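PDB 4YJI: aryl acylamidase from bacterium CSBL00001, which probably hydrolyses the amide bond of N-acylated aromatic amines such as anilides, releasing the arylamine and a carboxylate. Local coordinates for residues G180-G185 with L222-I227; Y198-S203 with P442-P447. The protein carries 1 engineered substitution. All blocks are in the same frame, centred on the assembly; numbering follows the deposited sequence.

Contact 1: residues G180-G185 with L222-I227. With TYL (N-(4-hydroxyphenyl)acetamide (tylenol)), chain C.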
loop_
_atom_site.group_PDB
_atom_site.type_symbol
_atom_site.label_atom_id
_atom_site.label_comp_id
_atom_site.label_asym_id
_atom_site.label_seq_id
_atom_site.Cartn_x
_atom_site.Cartn_y
_atom_site.Cartn_z
ATOM N N GLY A 180 -2.254 -7.535 -0.544
ATOM C CA GLY A 180 -3.162 -6.406 -0.464
ATOM C C GLY A 180 -2.698 -5.354 0.520
ATOM O O GLY A 180 -2.213 -5.677 1.605
ATOM N N GLY A 181 -2.842 -4.091 0.130
ATOM C CA GLY A 181 -2.515 -2.978 1.001
ATOM C C GLY A 181 -3.703 -2.038 1.109
ATOM O O GLY A 181 -4.630 -2.097 0.305
ATOM N N THR A 182 -3.690 -1.185 2.124
ATOM C CA THR A 182 -4.669 -0.108 2.213
ATOM C C THR A 182 -3.863 1.169 2.335
ATOM O O THR A 182 -2.677 1.109 2.650
ATOM C CB THR A 182 -5.627 -0.272 3.394
ATOM O OG1 THR A 182 -4.911 -0.094 4.623
ATOM C CG2 THR A 182 -6.282 -1.664 3.369
ATOM N N ASP A 183 -4.471 2.314 2.052
ATOM C CA ASP A 183 -3.683 3.525 1.832
ATOM C C ASP A 183 -4.510 4.744 2.249
ATOM O O ASP A 183 -5.526 5.059 1.627
ATOM C CB ASP A 183 -3.255 3.566 0.347
ATOM C CG ASP A 183 -2.213 4.649 0.016
ATOM O OD1 ASP A 183 -2.412 5.824 0.381
ATOM O OD2 ASP A 183 -1.203 4.326 -0.662
ATOM N N GLY A 184 -4.077 5.418 3.318
ATOM C CA GLY A 184 -4.760 6.607 3.801
ATOM C C GLY A 184 -3.821 7.808 3.794
ATOM O O GLY A 184 -4.268 8.959 3.807
ATOM N N GLY A 185 -2.522 7.525 3.760
ATOM C CA GLY A 185 -1.488 8.551 3.686
ATOM C C GLY A 185 -0.313 8.069 2.853
ATOM O O GLY A 185 0.733 8.722 2.795
ATOM N N LEU A 222 -9.324 7.042 1.169
ATOM C CA LEU A 222 -8.767 5.746 1.543
ATOM C C LEU A 222 -8.848 4.812 0.349
ATOM O O LEU A 222 -9.868 4.772 -0.344
ATOM C CB LEU A 222 -9.531 5.136 2.729
ATOM C CG LEU A 222 -9.761 6.085 3.906
ATOM C CD1 LEU A 222 -10.599 5.398 5.011
ATOM C CD2 LEU A 222 -8.429 6.552 4.456
ATOM N N TYR A 223 -7.775 4.068 0.111
ATOM C CA TYR A 223 -7.715 3.148 -1.024
ATOM C C TYR A 223 -7.358 1.722 -0.621
ATOM O O TYR A 223 -6.604 1.529 0.332
ATOM C CB TYR A 223 -6.666 3.633 -2.018
ATOM C CG TYR A 223 -6.750 5.089 -2.393
ATOM C CD1 TYR A 223 -7.612 5.516 -3.403
ATOM C CD2 TYR A 223 -5.935 6.039 -1.777
ATOM C CE1 TYR A 223 -7.681 6.854 -3.779
ATOM C CE2 TYR A 223 -5.995 7.397 -2.155
ATOM C CZ TYR A 223 -6.867 7.790 -3.156
ATOM O OH TYR A 223 -6.931 9.119 -3.535
ATOM N N GLU A 224 -7.871 0.730 -1.354
ATOM C CA GLU A 224 -7.282 -0.622 -1.332
ATOM C C GLU A 224 -6.604 -0.883 -2.684
ATOM O O GLU A 224 -7.118 -0.475 -3.731
ATOM C CB GLU A 224 -8.342 -1.706 -1.028
ATOM C CG GLU A 224 -8.930 -1.625 0.396
ATOM C CD GLU A 224 -9.653 -2.903 0.870
ATOM O OE1 GLU A 224 -9.090 -4.017 0.756
ATOM O OE2 GLU A 224 -10.790 -2.783 1.389
ATOM N N GLY A 225 -5.459 -1.564 -2.674
ATOM C CA GLY A 225 -4.707 -1.811 -3.899
ATOM C C GLY A 225 -3.599 -2.831 -3.715
ATOM O O GLY A 225 -3.282 -3.212 -2.583
ATOM N N PRO A 226 -3.010 -3.295 -4.827
ATOM C CA PRO A 226 -2.003 -4.360 -4.788
ATOM C C PRO A 226 -0.561 -3.859 -4.651
ATOM O O PRO A 226 -0.225 -2.754 -5.094
ATOM C CB PRO A 226 -2.177 -5.037 -6.141
ATOM C CG PRO A 226 -2.516 -3.864 -7.057
ATOM C CD PRO A 226 -3.362 -2.925 -6.210
ATOM N N ILE A 227 0.263 -4.703 -4.042
ATOM C CA ILE A 227 1.717 -4.588 -4.081
ATOM C C ILE A 227 2.263 -5.826 -4.791
ATOM O O ILE A 227 1.902 -6.950 -4.429
ATOM C CB ILE A 227 2.291 -4.465 -2.660
ATOM C CG1 ILE A 227 1.761 -3.190 -2.003
ATOM C CG2 ILE A 227 3.832 -4.463 -2.681
ATOM C CD1 ILE A 227 2.076 -3.082 -0.500
HETATM C C1 TYL C . -3.342 4.376 6.948
HETATM C C2 TYL C . -3.782 3.354 6.114
HETATM C C3 TYL C . -5.125 3.001 6.123
HETATM C C4 TYL C . -6.006 3.664 6.968
HETATM C C5 TYL C . -5.560 4.677 7.806
HETATM C C6 TYL C . -4.219 5.033 7.803
HETATM N N TYL C . -1.985 4.749 6.966
HETATM C C TYL C . -1.262 5.095 5.834
HETATM C CM TYL C . 0.190 5.461 6.052
HETATM O O4 TYL C . -7.369 3.309 6.984
HETATM O O TYL C . -1.775 5.107 4.725
HETATM O O HOH W 1 -6.242 -4.460 0.663
#
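Gly181 and Gly225 face each other as an antiparallel hydrogen-bonded pair: Gly181 N donates to Gly225 O at 2.9 Å and Gly225 N to Gly181 O at 3.1 Å. Asp183 and Tyr223 form the second such pair: Tyr223 N donates to Asp183 O at 2.9 Å, while the return bond from Asp183 N to Tyr223 O is weak, bent to 124° at the hydrogen. A water donates to both Gly181 O and Glu224 OE1; the Glu224 carboxylate also takes the backbone N-H groups of Thr115 and Tyr116.

Among the side chains, Thr182 CG2 lies alongside Glu224 CG at 4.0 Å. On the other face, with CG anti to the backbone N (chi1 -170°), the Asp183 carboxylate crosses the Tyr223 ring obliquely, planes 78° apart, OD1 coming 4.1 Å from Tyr223 CD2; OD1 also makes a salt bridge with Arg189. Leu222 CD2 rests on Gly184 CA.

Past the paired residues, Gly184 N and Gly185 N both donate to the acetamide oxygen of the bound ligand, TYL O, each at 2.7 Å. Two backbone N-H groups gripping one amide oxygen are consistent with the oxyanion hole of amidase signature enzymes, where they would probably polarise the carbonyl and steady its developing negative charge.

Contact 2: residues Y198-S203 with P442-P447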
loop_
_atom_site.group_PDB
_atom_site.type_symbol
_atom_site.label_atom_id
_atom_site.label_comp_id
_atom_site.label_asym_id
_atom_site.label_seq_id
_atom_site.Cartn_x
_atom_site.Cartn_y
_atom_site.Cartn_z
ATOM N N TYR A 198 6.394 -2.790 -6.521
ATOM C CA TYR A 198 5.499 -1.890 -7.229
ATOM C C TYR A 198 4.194 -1.771 -6.461
ATOM O O TYR A 198 3.511 -2.781 -6.231
ATOM C CB TYR A 198 5.265 -2.422 -8.636
ATOM C CG TYR A 198 4.374 -1.574 -9.502
ATOM C CD1 TYR A 198 4.833 -0.376 -10.027
ATOM C CD2 TYR A 198 3.076 -1.986 -9.805
ATOM C CE1 TYR A 198 4.033 0.406 -10.830
ATOM C CE2 TYR A 198 2.256 -1.210 -10.608
ATOM C CZ TYR A 198 2.733 -0.014 -11.110
ATOM O OH TYR A 198 1.932 0.758 -11.909
ATOM N N GLY A 199 3.859 -0.555 -6.037
ATOM C CA GLY A 199 2.649 -0.351 -5.253
ATOM C C GLY A 199 1.681 0.524 -6.020
ATOM O O GLY A 199 2.022 1.663 -6.338
ATOM N N PHE A 200 0.486 -0.001 -6.319
ATOM C CA PHE A 200 -0.478 0.720 -7.153
ATOM C C PHE A 200 -1.655 1.248 -6.334
ATOM O O PHE A 200 -2.432 0.484 -5.754
ATOM C CB PHE A 200 -0.996 -0.169 -8.303
ATOM C CG PHE A 200 -1.768 0.597 -9.339
ATOM C CD1 PHE A 200 -1.111 1.211 -10.395
ATOM C CD2 PHE A 200 -3.142 0.753 -9.224
ATOM C CE1 PHE A 200 -1.813 1.955 -11.335
ATOM C CE2 PHE A 200 -3.855 1.490 -10.153
ATOM C CZ PHE A 200 -3.187 2.089 -11.219
ATOM N N GLN A 201 -1.773 2.569 -6.293
ATOM C CA GLN A 201 -2.863 3.241 -5.588
ATOM C C GLN A 201 -3.851 3.794 -6.623
ATOM O O GLN A 201 -3.558 4.767 -7.332
ATOM C CB GLN A 201 -2.292 4.347 -4.674
ATOM C CG GLN A 201 -3.323 5.280 -4.024
ATOM C CD GLN A 201 -3.324 6.663 -4.663
ATOM O OE1 GLN A 201 -2.293 7.355 -4.680
ATOM N NE2 GLN A 201 -4.466 7.064 -5.219
ATOM N N PRO A 202 -5.035 3.167 -6.730
ATOM C CA PRO A 202 -5.979 3.550 -7.790
ATOM C C PRO A 202 -6.655 4.898 -7.564
ATOM O O PRO A 202 -6.648 5.413 -6.442
ATOM C CB PRO A 202 -7.034 2.426 -7.759
ATOM C CG PRO A 202 -6.854 1.700 -6.473
ATOM C CD PRO A 202 -5.580 2.166 -5.797
ATOM N N SER A 203 -7.266 5.441 -8.618
ATOM C CA SER A 203 -8.128 6.626 -8.497
ATOM C C SER A 203 -9.199 6.435 -7.428
ATOM O O SER A 203 -9.680 5.316 -7.232
ATOM C CB SER A 203 -8.834 6.927 -9.822
ATOM O OG SER A 203 -7.919 7.131 -10.882
ATOM N N PRO A 442 -4.756 8.914 -9.108
ATOM C CA PRO A 442 -4.108 7.603 -9.059
ATOM C C PRO A 442 -2.590 7.784 -9.061
ATOM O O PRO A 442 -2.091 8.733 -9.670
ATOM C CB PRO A 442 -4.581 6.931 -10.351
ATOM C CG PRO A 442 -4.731 8.105 -11.317
ATOM C CD PRO A 442 -5.275 9.233 -10.449
ATOM N N SER A 443 -1.869 6.900 -8.388
ATOM C CA SER A 443 -0.414 6.945 -8.453
ATOM C C SER A 443 0.180 5.582 -8.133
ATOM O O SER A 443 -0.471 4.726 -7.507
ATOM C CB SER A 443 0.142 8.014 -7.498
ATOM O OG SER A 443 -0.054 7.619 -6.164
ATOM N N ALA A 444 1.409 5.369 -8.588
ATOM C CA ALA A 444 2.114 4.127 -8.301
ATOM C C ALA A 444 3.550 4.412 -7.909
ATOM O O ALA A 444 4.187 5.286 -8.490
ATOM C CB ALA A 444 2.084 3.199 -9.506
ATOM N N SER A 445 4.056 3.682 -6.919
ATOM C CA SER A 445 5.482 3.745 -6.625
ATOM C C SER A 445 6.230 2.694 -7.441
ATOM O O SER A 445 5.935 1.486 -7.362
ATOM C CB SER A 445 5.758 3.560 -5.138
ATOM O OG SER A 445 7.158 3.692 -4.895
ATOM N N VAL A 446 7.183 3.171 -8.232
ATOM C CA VAL A 446 8.011 2.333 -9.098
ATOM C C VAL A 446 9.447 2.282 -8.567
ATOM O O VAL A 446 10.011 3.314 -8.224
ATOM C CB VAL A 446 8.025 2.865 -10.535
ATOM C CG1 VAL A 446 9.001 2.097 -11.354
ATOM C CG2 VAL A 446 6.637 2.791 -11.162
ATOM N N PRO A 447 10.025 1.076 -8.459
ATOM C CA PRO A 447 11.399 0.981 -7.948
ATOM C C PRO A 447 12.363 1.744 -8.843
ATOM O O PRO A 447 12.386 1.495 -10.047
ATOM C CB PRO A 447 11.672 -0.522 -7.968
ATOM C CG PRO A 447 10.288 -1.141 -7.792
ATOM C CD PRO A 447 9.382 -0.244 -8.581
#
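Gln201 and Ser443 form one of two antiparallel hydrogen-bonded pairs here, with Gln201 N to Ser443 O at 2.8 Å and the reverse bond nearly as short; Gly199 and Ser445 make the other.

The Gln201 side chain begins with CB against Ser443 O. CG stands anti to the backbone N (chi1 171°), and a bend at chi2 of -107° then brings CD over toward Ser443, 3.7 Å from its OG. At the tip the amide splits its work. OE1 accepts from Ser443 OG at 2.7 Å, with the hydroxyl lying above the carbonyl plane, 41° out of it; Thr436 OG1 is a second hydrogen-bond partner. NE2 donates to Pro202 O at 3.0 Å, again from above that carbonyl's plane, and to His441 O. A leucine here would probably leave the hydroxyls of Ser443 and Thr436 and the carbonyls of Pro202 and His441 without their amide partner.

Phe200 and Ala444 share the other face of the sheet, where the contact is largely apolar; Tyr198 and Val446 extend it from the strand's end. Ala444 CB touches both rings, 3.6 Å from Tyr198 CZ and 3.9 Å from Phe200 CD1, while Val446 CG2 meets the Tyr198 ring at its edge, 3.5 Å from CE1. Tyr198 OH is hydrogen-bonded to Ser474 of helix 467-480, which together with helix 231-241 packs against Phe200. Beyond the strand, Ser203 OG lies against the Pro442 ring and is hydrogen-bonded to Asp467 OD1.

Two neighbouring inner strands of the amidase sheet are thus joined unevenly: mainly apolar contacts on the helix-covered face, and on the other a buried amide whose oxygen and nitrogen are both satisfied, fixing its rotation.

Overall arrangement
Contacts 1 and 2 are consecutive parts of one mixed sheet, their centres about 9 Å apart, with strands 223-228 and 198-201 as inner neighbours. A probable hydrogen bond, Phe200 N to Pro226 O at 3.1 Å, joins them through the backbone. Packing joins them too: Tyr223 CZ lies 3.2 Å from Gln201 NE2, and the backbone carbonyl O of Glu224 meets the Pro202 ring. Thr436 serves both, its carbonyl O bonding Tyr223 OH and its OG1 bonding Gln201 OE1. Contact 1 ends at the ligand itself, whereas contact 2 stands further back, the Gln201 side chain about 9 Å from the ligand. Gln201 nevertheless touches Asp183 and Arg189, placing it behind the pocket wall.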